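Local atomic coordinates of TetR family transcriptional regulator (Rhodococcus erythropolis, PDB entry 4ZA6), a protein that represses transcription as a TetR-family regulator, probably acting on qsdA, a gene for degrading N-acyl homoserine lactone quorum-sensing signals. Residues A[16-21]-A[96-101]; A[27-32]-A[38-43]; A[65-70]-A[75-80]; A[155-160]-A[170-175]. All coordinates share one frame; numbering follows the deposited sequence.

Contact 1 (A[16-21]-A[96-101]); sequences SMYLAE and RALTKR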
loop_
_atom_site.group_PDB
_atom_site.type_symbol
_atom_site.label_atom_id
_atom_site.label_comp_id
_atom_site.label_asym_id
_atom_site.label_seq_id
_atom_site.Cartn_x
_atom_site.Cartn_y
_atom_site.Cartn_z
ATOM N N SER A 16 -11.919 -7.003 9.141
ATOM C CA SER A 16 -12.070 -6.962 10.607
ATOM C C SER A 16 -11.117 -7.947 11.307
ATOM O O SER A 16 -10.612 -7.650 12.382
ATOM C CB SER A 16 -13.526 -7.166 11.042
ATOM O OG SER A 16 -13.879 -8.518 11.296
ATOM N N MET A 17 -10.861 -9.105 10.681
ATOM C CA MET A 17 -9.933 -10.108 11.187
ATOM C C MET A 17 -8.511 -9.542 11.161
ATOM O O MET A 17 -7.792 -9.699 12.141
ATOM C CB MET A 17 -10.019 -11.396 10.356
ATOM C CG MET A 17 -11.309 -12.162 10.566
ATOM S SD MET A 17 -11.559 -13.465 9.324
ATOM C CE MET A 17 -10.660 -14.788 10.078
ATOM N N TYR A 18 -8.131 -8.837 10.071
ATOM C CA TYR A 18 -6.812 -8.195 9.930
ATOM C C TYR A 18 -6.636 -7.127 11.019
ATOM O O TYR A 18 -5.664 -7.182 11.765
ATOM C CB TYR A 18 -6.610 -7.606 8.516
ATOM C CG TYR A 18 -5.395 -6.699 8.372
ATOM C CD1 TYR A 18 -4.104 -7.198 8.512
ATOM C CD2 TYR A 18 -5.543 -5.349 8.062
ATOM C CE1 TYR A 18 -2.988 -6.368 8.402
ATOM C CE2 TYR A 18 -4.439 -4.506 7.956
ATOM C CZ TYR A 18 -3.160 -5.020 8.121
ATOM O OH TYR A 18 -2.073 -4.194 7.992
ATOM N N LEU A 19 -7.640 -6.244 11.174
ATOM C CA LEU A 19 -7.674 -5.184 12.175
ATOM C C LEU A 19 -7.680 -5.704 13.603
ATOM O O LEU A 19 -7.177 -5.023 14.497
ATOM C CB LEU A 19 -8.883 -4.296 11.939
ATOM C CG LEU A 19 -8.759 -2.895 12.476
ATOM C CD1 LEU A 19 -7.705 -2.081 11.702
ATOM C CD2 LEU A 19 -10.095 -2.208 12.492
ATOM N N ALA A 20 -8.252 -6.902 13.820
ATOM C CA ALA A 20 -8.302 -7.531 15.142
ATOM C C ALA A 20 -7.049 -8.382 15.436
ATOM O O ALA A 20 -6.935 -8.953 16.517
ATOM C CB ALA A 20 -9.573 -8.364 15.281
ATOM N N GLU A 21 -6.096 -8.409 14.488
ATOM C CA GLU A 21 -4.821 -9.135 14.515
ATOM C C GLU A 21 -5.009 -10.642 14.545
ATOM O O GLU A 21 -4.229 -11.375 15.149
ATOM C CB GLU A 21 -3.870 -8.632 15.613
ATOM C CG GLU A 21 -3.622 -7.137 15.587
ATOM C CD GLU A 21 -2.660 -6.619 16.637
ATOM O OE1 GLU A 21 -1.948 -7.433 17.270
ATOM O OE2 GLU A 21 -2.620 -5.382 16.824
ATOM N N ARG A 96 2.175 -5.055 11.706
ATOM C CA ARG A 96 3.236 -5.631 12.539
ATOM C C ARG A 96 2.918 -7.056 12.979
ATOM O O ARG A 96 3.788 -7.918 12.891
ATOM C CB ARG A 96 3.528 -4.721 13.752
ATOM C CG ARG A 96 4.964 -4.802 14.258
ATOM C CD ARG A 96 5.370 -3.552 15.016
ATOM N NE ARG A 96 5.780 -2.464 14.122
ATOM C CZ ARG A 96 7.029 -2.250 13.712
ATOM N NH1 ARG A 96 8.012 -3.052 14.105
ATOM N NH2 ARG A 96 7.304 -1.233 12.901
ATOM N N ALA A 97 1.668 -7.307 13.427
ATOM C CA ALA A 97 1.195 -8.626 13.849
ATOM C C ALA A 97 1.177 -9.588 12.665
ATOM O O ALA A 97 1.567 -10.740 12.815
ATOM C CB ALA A 97 -0.208 -8.517 14.459
ATOM N N LEU A 98 0.734 -9.101 11.485
ATOM C CA LEU A 98 0.655 -9.880 10.252
ATOM C C LEU A 98 2.049 -10.241 9.755
ATOM O O LEU A 98 2.295 -11.410 9.490
ATOM C CB LEU A 98 -0.140 -9.109 9.176
ATOM C CG LEU A 98 -0.309 -9.809 7.821
ATOM C CD1 LEU A 98 -1.511 -10.756 7.825
ATOM C CD2 LEU A 98 -0.413 -8.796 6.690
ATOM N N THR A 99 2.967 -9.260 9.695
ATOM C CA THR A 99 4.345 -9.464 9.224
ATOM C C THR A 99 5.160 -10.395 10.093
ATOM O O THR A 99 6.036 -11.084 9.582
ATOM C CB THR A 99 5.056 -8.153 8.857
ATOM O OG1 THR A 99 5.208 -7.328 10.017
ATOM C CG2 THR A 99 4.344 -7.398 7.755
ATOM N N LYS A 100 4.863 -10.428 11.401
ATOM C CA LYS A 100 5.542 -11.304 12.363
ATOM C C LYS A 100 5.129 -12.746 12.154
ATOM O O LYS A 100 5.970 -13.635 12.207
ATOM C CB LYS A 100 5.265 -10.862 13.805
ATOM C CG LYS A 100 6.217 -9.787 14.291
ATOM C CD LYS A 100 5.782 -9.224 15.647
ATOM C CE LYS A 100 6.658 -8.079 16.106
ATOM N NZ LYS A 100 6.258 -7.577 17.447
ATOM N N ARG A 101 3.844 -12.969 11.866
ATOM C CA ARG A 101 3.301 -14.307 11.668
ATOM C C ARG A 101 3.527 -14.882 10.265
ATOM O O ARG A 101 3.809 -16.065 10.152
ATOM C CB ARG A 101 1.806 -14.299 12.035
ATOM C CG ARG A 101 1.126 -15.663 12.107
ATOM C CD ARG A 101 -0.374 -15.539 12.344
ATOM N NE ARG A 101 -0.999 -14.598 11.411
ATOM C CZ ARG A 101 -1.471 -13.403 11.751
ATOM N NH1 ARG A 101 -1.437 -13.002 13.012
ATOM N NH2 ARG A 101 -1.999 -12.613 10.837
#
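Ala-97 presses its methyl group against the side chain of Glu-21, and this is the closely packed part of the contact. Glu-21 has CG beside the backbone N (chi1 -53°), and its chain is extended from there. It therefore runs alongside the methyl instead of meeting it at one point. The gap is 3.8 Å from Glu-21 CB to Ala-97 CB and 3.5 Å from Glu-21 OE1 to Ala-97 CB. Glu-21 is an exposed residue, and this tight part itself lies at the surface. The backbone brings Glu-21 there. It stands just past the end of helix 4-19 with a positive phi of 64°, and it closes that end as a Schellman motif. One of the bonds back into the last turn runs from Glu-21 N to Tyr-18 O, 3.0 Å.

The second part is apolar. The ring of Tyr-18 crosses the side chain of Leu-98 at about a right angle, and Tyr-18 CE1 lies 3.9 Å from Leu-98 CD2. Leu-98 is buried. Leu-55 of helix 47-69 touches both residues. Tyr-18 OH is hydrogen-bonded to a bound 2-methyl-2,4-pentanediol.

The outer side is looser. Arg-101 bends at chi3 and brings its guanidinium towards the end of the first helix. Arg-101 NH1 stays 3.9 Å from Glu-21 O. No hydrogen bond joins the two segments.

Helix 4-19 is the first helix of the DNA-binding domain, and helix 93-101 belongs to the C-terminal domain. Their meeting beside helix 47-69 is the domain junction of a TetR-family repressor.

Contact 2 (A[27-32]-A[38-43]); sequences SLLAER and ATLYRW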
loop_
_atom_site.group_PDB
_atom_site.type_symbol
_atom_site.label_atom_id
_atom_site.label_comp_id
_atom_site.label_asym_id
_atom_site.label_seq_id
_atom_site.Cartn_x
_atom_site.Cartn_y
_atom_site.Cartn_z
ATOM N N SER A 27 -11.872 -20.895 6.738
ATOM C CA SER A 27 -12.959 -21.680 7.320
ATOM C C SER A 27 -13.758 -20.827 8.312
ATOM O O SER A 27 -14.993 -20.846 8.272
ATOM C CB SER A 27 -12.424 -22.946 7.983
ATOM O OG SER A 27 -12.259 -23.968 7.016
ATOM N N LEU A 28 -13.044 -20.060 9.184
ATOM C CA LEU A 28 -13.627 -19.138 10.171
ATOM C C LEU A 28 -14.415 -18.077 9.363
ATOM O O LEU A 28 -15.584 -17.838 9.648
ATOM C CB LEU A 28 -12.484 -18.456 10.948
ATOM C CG LEU A 28 -12.572 -18.310 12.479
ATOM C CD1 LEU A 28 -11.193 -18.451 13.111
ATOM C CD2 LEU A 28 -13.108 -16.937 12.872
ATOM N N LEU A 29 -13.791 -17.504 8.307
ATOM C CA LEU A 29 -14.435 -16.513 7.435
ATOM C C LEU A 29 -15.726 -17.051 6.793
ATOM O O LEU A 29 -16.773 -16.393 6.890
ATOM C CB LEU A 29 -13.459 -16.021 6.361
ATOM C CG LEU A 29 -13.954 -14.964 5.344
ATOM C CD1 LEU A 29 -14.672 -13.804 6.006
ATOM C CD2 LEU A 29 -12.793 -14.386 4.621
ATOM N N ALA A 30 -15.664 -18.245 6.171
ATOM C CA ALA A 30 -16.840 -18.873 5.556
ATOM C C ALA A 30 -17.964 -19.077 6.586
ATOM O O ALA A 30 -19.140 -18.828 6.284
ATOM C CB ALA A 30 -16.438 -20.200 4.934
ATOM N N GLU A 31 -17.603 -19.498 7.822
ATOM C CA GLU A 31 -18.579 -19.707 8.901
ATOM C C GLU A 31 -19.215 -18.373 9.305
ATOM O O GLU A 31 -20.425 -18.305 9.423
ATOM C CB GLU A 31 -17.917 -20.415 10.113
ATOM C CG GLU A 31 -18.841 -20.682 11.296
ATOM C CD GLU A 31 -18.407 -21.849 12.162
ATOM O OE1 GLU A 31 -17.696 -21.633 13.171
ATOM O OE2 GLU A 31 -18.788 -22.992 11.824
ATOM N N ARG A 32 -18.404 -17.304 9.472
ATOM C CA ARG A 32 -18.920 -15.956 9.814
ATOM C C ARG A 32 -19.885 -15.412 8.750
ATOM O O ARG A 32 -20.881 -14.769 9.087
ATOM C CB ARG A 32 -17.772 -14.961 10.037
ATOM C CG ARG A 32 -17.128 -15.072 11.407
ATOM C CD ARG A 32 -16.016 -14.071 11.541
ATOM N NE ARG A 32 -15.282 -14.247 12.790
ATOM C CZ ARG A 32 -14.331 -13.426 13.219
ATOM N NH1 ARG A 32 -14.012 -12.347 12.520
ATOM N NH2 ARG A 32 -13.712 -13.664 14.366
ATOM N N ALA A 38 -16.445 -23.588 -0.734
ATOM C CA ALA A 38 -16.449 -23.507 -2.192
ATOM C C ALA A 38 -17.044 -22.173 -2.667
ATOM O O ALA A 38 -16.489 -21.573 -3.573
ATOM C CB ALA A 38 -17.237 -24.679 -2.775
ATOM N N THR A 39 -18.177 -21.726 -2.064
ATOM C CA THR A 39 -18.843 -20.451 -2.370
ATOM C C THR A 39 -17.874 -19.282 -2.067
ATOM O O THR A 39 -17.708 -18.372 -2.898
ATOM C CB THR A 39 -20.158 -20.363 -1.566
ATOM O OG1 THR A 39 -21.055 -21.356 -2.052
ATOM C CG2 THR A 39 -20.823 -18.978 -1.640
ATOM N N LEU A 40 -17.219 -19.327 -0.884
ATOM C CA LEU A 40 -16.241 -18.302 -0.501
ATOM C C LEU A 40 -15.097 -18.170 -1.530
ATOM O O LEU A 40 -14.812 -17.050 -1.962
ATOM C CB LEU A 40 -15.696 -18.525 0.927
ATOM C CG LEU A 40 -14.640 -17.493 1.396
ATOM C CD1 LEU A 40 -15.238 -16.084 1.475
ATOM C CD2 LEU A 40 -14.025 -17.884 2.709
ATOM N N TYR A 41 -14.487 -19.308 -1.959
ATOM C CA TYR A 41 -13.402 -19.316 -2.962
ATOM C C TYR A 41 -13.865 -18.667 -4.270
ATOM O O TYR A 41 -13.135 -17.854 -4.844
ATOM C CB TYR A 41 -12.855 -20.742 -3.225
ATOM C CG TYR A 41 -11.867 -20.778 -4.378
ATOM C CD1 TYR A 41 -10.537 -20.410 -4.196
ATOM C CD2 TYR A 41 -12.278 -21.119 -5.664
ATOM C CE1 TYR A 41 -9.640 -20.383 -5.263
ATOM C CE2 TYR A 41 -11.392 -21.090 -6.742
ATOM C CZ TYR A 41 -10.071 -20.726 -6.534
ATOM O OH TYR A 41 -9.179 -20.721 -7.580
ATOM N N ARG A 42 -15.090 -19.019 -4.723
ATOM C CA ARG A 42 -15.724 -18.477 -5.926
ATOM C C ARG A 42 -15.882 -16.962 -5.825
ATOM O O ARG A 42 -15.694 -16.261 -6.823
ATOM C CB ARG A 42 -17.085 -19.144 -6.134
ATOM C CG ARG A 42 -17.579 -19.139 -7.576
ATOM C CD ARG A 42 -18.729 -20.112 -7.808
ATOM N NE ARG A 42 -19.893 -19.827 -6.963
ATOM C CZ ARG A 42 -20.383 -20.662 -6.052
ATOM N NH1 ARG A 42 -19.832 -21.855 -5.870
ATOM N NH2 ARG A 42 -21.436 -20.318 -5.326
ATOM N N TRP A 43 -16.167 -16.449 -4.612
ATOM C CA TRP A 43 -16.357 -15.019 -4.378
ATOM C C TRP A 43 -15.084 -14.203 -4.334
ATOM O O TRP A 43 -15.051 -13.121 -4.908
ATOM C CB TRP A 43 -17.141 -14.777 -3.074
ATOM C CG TRP A 43 -18.610 -15.134 -3.121
ATOM C CD1 TRP A 43 -19.305 -15.669 -4.168
ATOM C CD2 TRP A 43 -19.538 -15.030 -2.032
ATOM N NE1 TRP A 43 -20.623 -15.865 -3.809
ATOM C CE2 TRP A 43 -20.795 -15.468 -2.507
ATOM C CE3 TRP A 43 -19.435 -14.573 -0.707
ATOM C CZ2 TRP A 43 -21.936 -15.489 -1.694
ATOM C CZ3 TRP A 43 -20.572 -14.574 0.090
ATOM C CH2 TRP A 43 -21.812 -14.996 -0.413
#
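No polar bond passes between Leu-40 and its partners Leu-29 and Ala-30; the shortest in these segments is a backbone helix bond, Arg-32 N to Leu-28 O at 2.9 Å. A methyl group, Leu-40 CD2, sits 3.8 Å from Ala-30 N.

That one methyl makes all the closest approaches. Leu-40 has CG anti to its backbone nitrogen (chi1 179°), and this sends the branch across to helix 26-33. There CD2 settles between two neighbouring residues. On one of them it meets the branch point, with Leu-29 CG 3.9 Å from Leu-40 CD2. On the other it meets the only side-chain carbon, with Ala-30 CB 4.0 Å from Leu-40 CD2. The side chains of Leu-29 and Leu-40 cross at about a right angle. The small Ala-30 is consistent with the close approach of the helices, and its CA is 6.1 Å from the CA of Leu-40.

All three residues are buried. Leu-40 also touches Met-26, Leu-33 and Val-35. Leu-29 reaches back to Thr-13 and Ala-14 of helix 4-19, so three helices share this core. Charge lies further out, where Arg-32 forms a salt bridge with Glu-22.

Helices 26-33 and 37-44 form the helix-turn-helix of the TetR family, and 37-44 is in the place of the recognition helix. It probably enters the major groove, as in relatives. One polar tie flanks the contact, Arg-37 NH1 to Ser-27 OG. Between segments 27-32 and 38-43 it is apolar, so burial of Leu-40 probably fixes how they sit together.

Contact 3 (A[65-70]-A[75-80]); sequences KAMSQA and PEYILD
The ring of Tyr-77 meets Met-67 at its edge, where Met-67 O lies near the ring plane and takes a hydrogen bond from Tyr-77 OH. The bond is 2.7 Å long. The hydroxyl oxygen sits at 116° to the C=O bond and is tilted 16° from the carbonyl plane. Ala-70 approaches the same ring on a slant, with its CB 3.6 Å from Tyr-77 CE1. Tyr-77 has CG anti to the backbone nitrogen (chi1 169°), which lays the ring out towards the end of helix 47-69. Gln-131 of helix 115-133 touches Tyr-77 as well.

The second flat group is the carboxylate of Asp-80. Its OD2 is 3.2 Å from Ala-70 CA and 3.5 Å from Ala-70 CB. The same oxygen accepts a hydrogen bond from Ser-71 N.

The contact spans the short link between helix 47-69 and helix 74-90. In the TetR family the first of these helices links the DNA-binding domain to the C-terminal domain, and the second belongs to the latter. Both side-chain bonds serve the helix end: one uses a carbonyl of the last turn, the other an amide just beyond it. A phenylalanine in place of Tyr-77 would probably leave Met-67 O without its hydroxyl partner and the ring less firmly fixed in its rotation. Met-67 also packs on Ile-123, Glu-126 and Ile-127 of helix 115-133.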
loop_
_atom_site.group_PDB
_atom_site.type_symbol
_atom_site.label_atom_id
_atom_site.label_comp_id
_atom_site.label_asym_id
_atom_site.label_seq_id
_atom_site.Cartn_x
_atom_site.Cartn_y
_atom_site.Cartn_z
ATOM N N LYS A 65 -5.749 9.689 3.210
ATOM C CA LYS A 65 -5.585 10.466 4.437
ATOM C C LYS A 65 -4.334 11.327 4.284
ATOM O O LYS A 65 -4.404 12.536 4.466
ATOM C CB LYS A 65 -5.483 9.530 5.662
ATOM C CG LYS A 65 -5.472 10.274 6.999
ATOM C CD LYS A 65 -5.283 9.337 8.173
ATOM C CE LYS A 65 -5.190 10.082 9.485
ATOM N NZ LYS A 65 -5.011 9.162 10.640
ATOM N N ALA A 66 -3.224 10.735 3.845
ATOM C CA ALA A 66 -1.985 11.487 3.654
ATOM C C ALA A 66 -2.133 12.610 2.629
ATOM O O ALA A 66 -1.574 13.671 2.847
ATOM C CB ALA A 66 -0.845 10.559 3.269
ATOM N N MET A 67 -2.896 12.388 1.539
ATOM C CA MET A 67 -3.144 13.391 0.491
ATOM C C MET A 67 -3.911 14.592 1.005
ATOM O O MET A 67 -3.674 15.701 0.533
ATOM C CB MET A 67 -3.910 12.781 -0.690
ATOM C CG MET A 67 -3.067 11.918 -1.607
ATOM S SD MET A 67 -4.091 10.787 -2.612
ATOM C CE MET A 67 -4.812 11.948 -3.774
ATOM N N SER A 68 -4.864 14.378 1.924
ATOM C CA SER A 68 -5.663 15.475 2.482
ATOM C C SER A 68 -4.875 16.243 3.561
ATOM O O SER A 68 -5.121 17.430 3.757
ATOM C CB SER A 68 -6.993 14.951 3.033
ATOM O OG SER A 68 -6.815 14.101 4.156
ATOM N N GLN A 69 -3.913 15.570 4.236
ATOM C CA GLN A 69 -3.116 16.173 5.319
ATOM C C GLN A 69 -1.764 16.751 4.884
ATOM O O GLN A 69 -1.213 17.601 5.588
ATOM C CB GLN A 69 -2.969 15.191 6.497
ATOM C CG GLN A 69 -4.303 14.990 7.244
ATOM C CD GLN A 69 -4.304 13.979 8.363
ATOM O OE1 GLN A 69 -5.177 13.998 9.240
ATOM N NE2 GLN A 69 -3.383 13.033 8.332
ATOM N N ALA A 70 -1.250 16.336 3.721
ATOM C CA ALA A 70 0.039 16.838 3.217
ATOM C C ALA A 70 0.036 18.323 2.868
ATOM O O ALA A 70 -0.978 18.848 2.410
ATOM C CB ALA A 70 0.511 16.021 2.029
ATOM N N PRO A 75 6.780 18.755 -6.099
ATOM C CA PRO A 75 7.604 17.705 -5.473
ATOM C C PRO A 75 7.632 17.739 -3.946
ATOM O O PRO A 75 7.747 16.694 -3.345
ATOM C CB PRO A 75 8.990 17.935 -6.067
ATOM C CG PRO A 75 8.749 18.733 -7.326
ATOM C CD PRO A 75 7.595 19.611 -6.985
ATOM N N GLU A 76 7.478 18.908 -3.330
ATOM C CA GLU A 76 7.465 18.997 -1.867
ATOM C C GLU A 76 6.202 18.352 -1.269
ATOM O O GLU A 76 6.284 17.708 -0.217
ATOM C CB GLU A 76 7.704 20.442 -1.367
ATOM C CG GLU A 76 7.212 21.552 -2.270
ATOM C CD GLU A 76 8.173 22.141 -3.281
ATOM O OE1 GLU A 76 8.986 23.013 -2.899
ATOM O OE2 GLU A 76 8.071 21.773 -4.471
ATOM N N TYR A 77 5.057 18.468 -1.980
ATOM C CA TYR A 77 3.776 17.858 -1.575
ATOM C C TYR A 77 3.860 16.356 -1.749
ATOM O O TYR A 77 3.415 15.625 -0.862
ATOM C CB TYR A 77 2.599 18.443 -2.383
ATOM C CG TYR A 77 1.279 17.714 -2.228
ATOM C CD1 TYR A 77 0.423 18.000 -1.170
ATOM C CD2 TYR A 77 0.873 16.764 -3.160
ATOM C CE1 TYR A 77 -0.798 17.342 -1.032
ATOM C CE2 TYR A 77 -0.348 16.104 -3.035
ATOM C CZ TYR A 77 -1.174 16.389 -1.963
ATOM O OH TYR A 77 -2.378 15.742 -1.832
ATOM N N ILE A 78 4.406 15.887 -2.900
ATOM C CA ILE A 78 4.546 14.463 -3.198
ATOM C C ILE A 78 5.447 13.828 -2.153
ATOM O O ILE A 78 5.117 12.772 -1.625
ATOM C CB ILE A 78 5.058 14.230 -4.645
ATOM C CG1 ILE A 78 4.028 14.749 -5.689
ATOM C CG2 ILE A 78 5.381 12.747 -4.876
ATOM C CD1 ILE A 78 4.646 15.213 -7.027
ATOM N N LEU A 79 6.556 14.518 -1.800
ATOM C CA LEU A 79 7.459 14.042 -0.768
ATOM C C LEU A 79 6.753 13.939 0.578
ATOM O O LEU A 79 6.919 12.940 1.276
ATOM C CB LEU A 79 8.735 14.889 -0.677
ATOM C CG LEU A 79 9.801 14.602 -1.742
ATOM C CD1 LEU A 79 10.920 15.671 -1.688
ATOM C CD2 LEU A 79 10.465 13.257 -1.522
ATOM N N ASP A 80 5.933 14.922 0.909
ATOM C CA ASP A 80 5.181 14.903 2.159
ATOM C C ASP A 80 4.175 13.744 2.221
ATOM O O ASP A 80 4.071 13.087 3.257
ATOM C CB ASP A 80 4.475 16.241 2.384
ATOM C CG ASP A 80 3.955 16.424 3.792
ATOM O OD1 ASP A 80 4.482 15.763 4.719
ATOM O OD2 ASP A 80 3.098 17.280 3.985
#

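Contact 4 (A[155-160]-A[170-175]); sequences DVHLYA and IETALD
Two helices of the C-terminal domain meet here, the end of helix 143-158 and the start of helix 170-181, with His-157 and Thr-172 in closest touch. The loop between them brings the chain back so that the two ends lie side by side.

The methyl group of Thr-172 sits over one face of the His-157 ring in a CH-pi contact. Thr-172 CG2 is 3.9 Å from the ring centroid and 25° off the ring normal. It is shifted towards the rim, and its nearest ring atom is His-157 CE1 at 3.6 Å. With chi1 at -61°, Thr-172 CG2 stands anti to the backbone nitrogen and turns to the ring. The two side chains cross at about a right angle. Glu-169 lies just before the second helix, and a hydrogen bond joins His-157 ND1 and Glu-169 OE2. A backbone hydrogen bond joins the same two residues, so the histidine is fixed at both its main chain and its ring.

The rest of the packing is apolar. His-157 CB is 4.0 Å from Ala-173 CB. Leu-158 CD1 and Ile-170 CG1 are further apart, at 4.5 Å. No hydrogen bond crosses between the two segments.

Helix 74-90 lies against both partners: Val-89 meets Leu-158, Glu-90 meets Ile-170 and Met-86 meets Ala-173. Helix 103-111 packs on Val-156 and on Tyr-159, just past the helix end.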
loop_
_atom_site.group_PDB
_atom_site.type_symbol
_atom_site.label_atom_id
_atom_site.label_comp_id
_atom_site.label_asym_id
_atom_site.label_seq_id
_atom_site.Cartn_x
_atom_site.Cartn_y
_atom_site.Cartn_z
ATOM N N ASP A 155 9.064 0.630 -2.014
ATOM C CA ASP A 155 8.578 -0.445 -1.173
ATOM C C ASP A 155 9.614 -1.379 -0.530
ATOM O O ASP A 155 9.468 -1.701 0.665
ATOM C CB ASP A 155 7.353 -1.137 -1.739
ATOM C CG ASP A 155 7.514 -1.854 -3.060
ATOM O OD1 ASP A 155 8.693 -2.062 -3.504
ATOM O OD2 ASP A 155 6.474 -2.234 -3.645
ATOM N N VAL A 156 10.723 -1.688 -1.248
ATOM C CA VAL A 156 11.788 -2.535 -0.676
ATOM C C VAL A 156 12.489 -1.852 0.504
ATOM O O VAL A 156 13.060 -2.533 1.355
ATOM C CB VAL A 156 12.790 -3.123 -1.720
ATOM C CG1 VAL A 156 12.105 -4.185 -2.588
ATOM C CG2 VAL A 156 13.401 -2.023 -2.586
ATOM N N HIS A 157 12.453 -0.496 0.538
ATOM C CA HIS A 157 13.062 0.289 1.614
ATOM C C HIS A 157 12.108 0.368 2.772
ATOM O O HIS A 157 12.532 0.174 3.920
ATOM C CB HIS A 157 13.497 1.682 1.131
ATOM C CG HIS A 157 14.676 1.625 0.220
ATOM N ND1 HIS A 157 15.929 1.318 0.691
ATOM C CD2 HIS A 157 14.740 1.775 -1.120
ATOM C CE1 HIS A 157 16.721 1.318 -0.364
ATOM N NE2 HIS A 157 16.058 1.608 -1.469
ATOM N N LEU A 158 10.815 0.641 2.496
ATOM C CA LEU A 158 9.814 0.661 3.565
ATOM C C LEU A 158 9.825 -0.652 4.342
ATOM O O LEU A 158 9.789 -0.646 5.576
ATOM C CB LEU A 158 8.425 0.944 2.988
ATOM C CG LEU A 158 7.243 0.911 3.955
ATOM C CD1 LEU A 158 7.472 1.812 5.187
ATOM C CD2 LEU A 158 5.956 1.253 3.234
ATOM N N TYR A 159 9.900 -1.774 3.622
ATOM C CA TYR A 159 9.861 -3.104 4.217
ATOM C C TYR A 159 11.224 -3.761 4.374
ATOM O O TYR A 159 11.267 -4.983 4.501
ATOM C CB TYR A 159 8.887 -4.009 3.418
ATOM C CG TYR A 159 7.502 -3.421 3.267
ATOM C CD1 TYR A 159 6.681 -3.231 4.374
ATOM C CD2 TYR A 159 7.019 -3.036 2.020
ATOM C CE1 TYR A 159 5.427 -2.643 4.248
ATOM C CE2 TYR A 159 5.766 -2.439 1.884
ATOM C CZ TYR A 159 4.967 -2.268 2.998
ATOM O OH TYR A 159 3.730 -1.691 2.872
ATOM N N ALA A 160 12.326 -2.961 4.416
ATOM C CA ALA A 160 13.713 -3.426 4.576
ATOM C C ALA A 160 13.930 -4.427 5.737
ATOM O O ALA A 160 14.674 -5.380 5.510
ATOM C CB ALA A 160 14.667 -2.253 4.690
ATOM N N ILE A 170 13.028 4.794 5.415
ATOM C CA ILE A 170 12.163 5.880 4.927
ATOM C C ILE A 170 12.908 7.019 4.230
ATOM O O ILE A 170 12.516 7.405 3.129
ATOM C CB ILE A 170 11.101 6.320 5.982
ATOM C CG1 ILE A 170 10.237 5.102 6.402
ATOM C CG2 ILE A 170 10.213 7.491 5.464
ATOM C CD1 ILE A 170 9.372 5.284 7.622
ATOM N N GLU A 171 14.001 7.522 4.844
ATOM C CA GLU A 171 14.798 8.605 4.263
ATOM C C GLU A 171 15.415 8.246 2.946
ATOM O O GLU A 171 15.449 9.079 2.051
ATOM C CB GLU A 171 15.849 9.159 5.244
ATOM C CG GLU A 171 15.219 9.954 6.380
ATOM C CD GLU A 171 14.342 11.147 6.021
ATOM O OE1 GLU A 171 13.405 11.426 6.798
ATOM O OE2 GLU A 171 14.575 11.801 4.980
ATOM N N THR A 172 15.902 7.010 2.813
ATOM C CA THR A 172 16.472 6.526 1.550
ATOM C C THR A 172 15.372 6.441 0.501
ATOM O O THR A 172 15.612 6.812 -0.636
ATOM C CB THR A 172 17.215 5.191 1.753
ATOM O OG1 THR A 172 18.289 5.397 2.668
ATOM C CG2 THR A 172 17.779 4.642 0.470
ATOM N N ALA A 173 14.169 6.012 0.877
ATOM C CA ALA A 173 13.064 5.929 -0.093
ATOM C C ALA A 173 12.691 7.342 -0.566
ATOM O O ALA A 173 12.481 7.542 -1.760
ATOM C CB ALA A 173 11.854 5.228 0.519
ATOM N N LEU A 174 12.696 8.333 0.353
ATOM C CA LEU A 174 12.410 9.728 0.003
ATOM C C LEU A 174 13.455 10.317 -0.941
ATOM O O LEU A 174 13.117 11.124 -1.824
ATOM C CB LEU A 174 12.291 10.564 1.282
ATOM C CG LEU A 174 10.996 10.321 2.082
ATOM C CD1 LEU A 174 11.010 11.100 3.394
ATOM C CD2 LEU A 174 9.770 10.675 1.272
ATOM N N ASP A 175 14.739 9.940 -0.730
ATOM C CA ASP A 175 15.855 10.396 -1.565
ATOM C C ASP A 175 15.648 9.904 -2.994
ATOM O O ASP A 175 15.890 10.655 -3.943
ATOM C CB ASP A 175 17.187 9.874 -1.012
ATOM C CG ASP A 175 17.673 10.520 0.268
ATOM O OD1 ASP A 175 17.340 11.693 0.497
ATOM O OD2 ASP A 175 18.451 9.865 1.006
#

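Overall arrangement
Contacts 2 and 3 are nested in the chain between the two segments of contact 1; contact 4 comes after it. Contact 2 lies within the helix-turn-helix, and contact 1 joins the DNA-binding end to the C-terminal domain. Their centres are 19 Å apart, and they touch where Met-17 CG comes 3.3 Å from Arg-32 NH1. Contacts 3 and 4 lie across the chain's centre from contact 2, about 38 and 36 Å from it between centres. They touch through Leu-79 CD2 and Leu-174 O, 3.4 Å apart. Helix 47-69 spans the distance, flanking contact 1 and ending in contact 3. The bound 2-methyl-2,4-pentanediol, probably from the crystallisation liquor, lies at contact 1 and may mark a pocket.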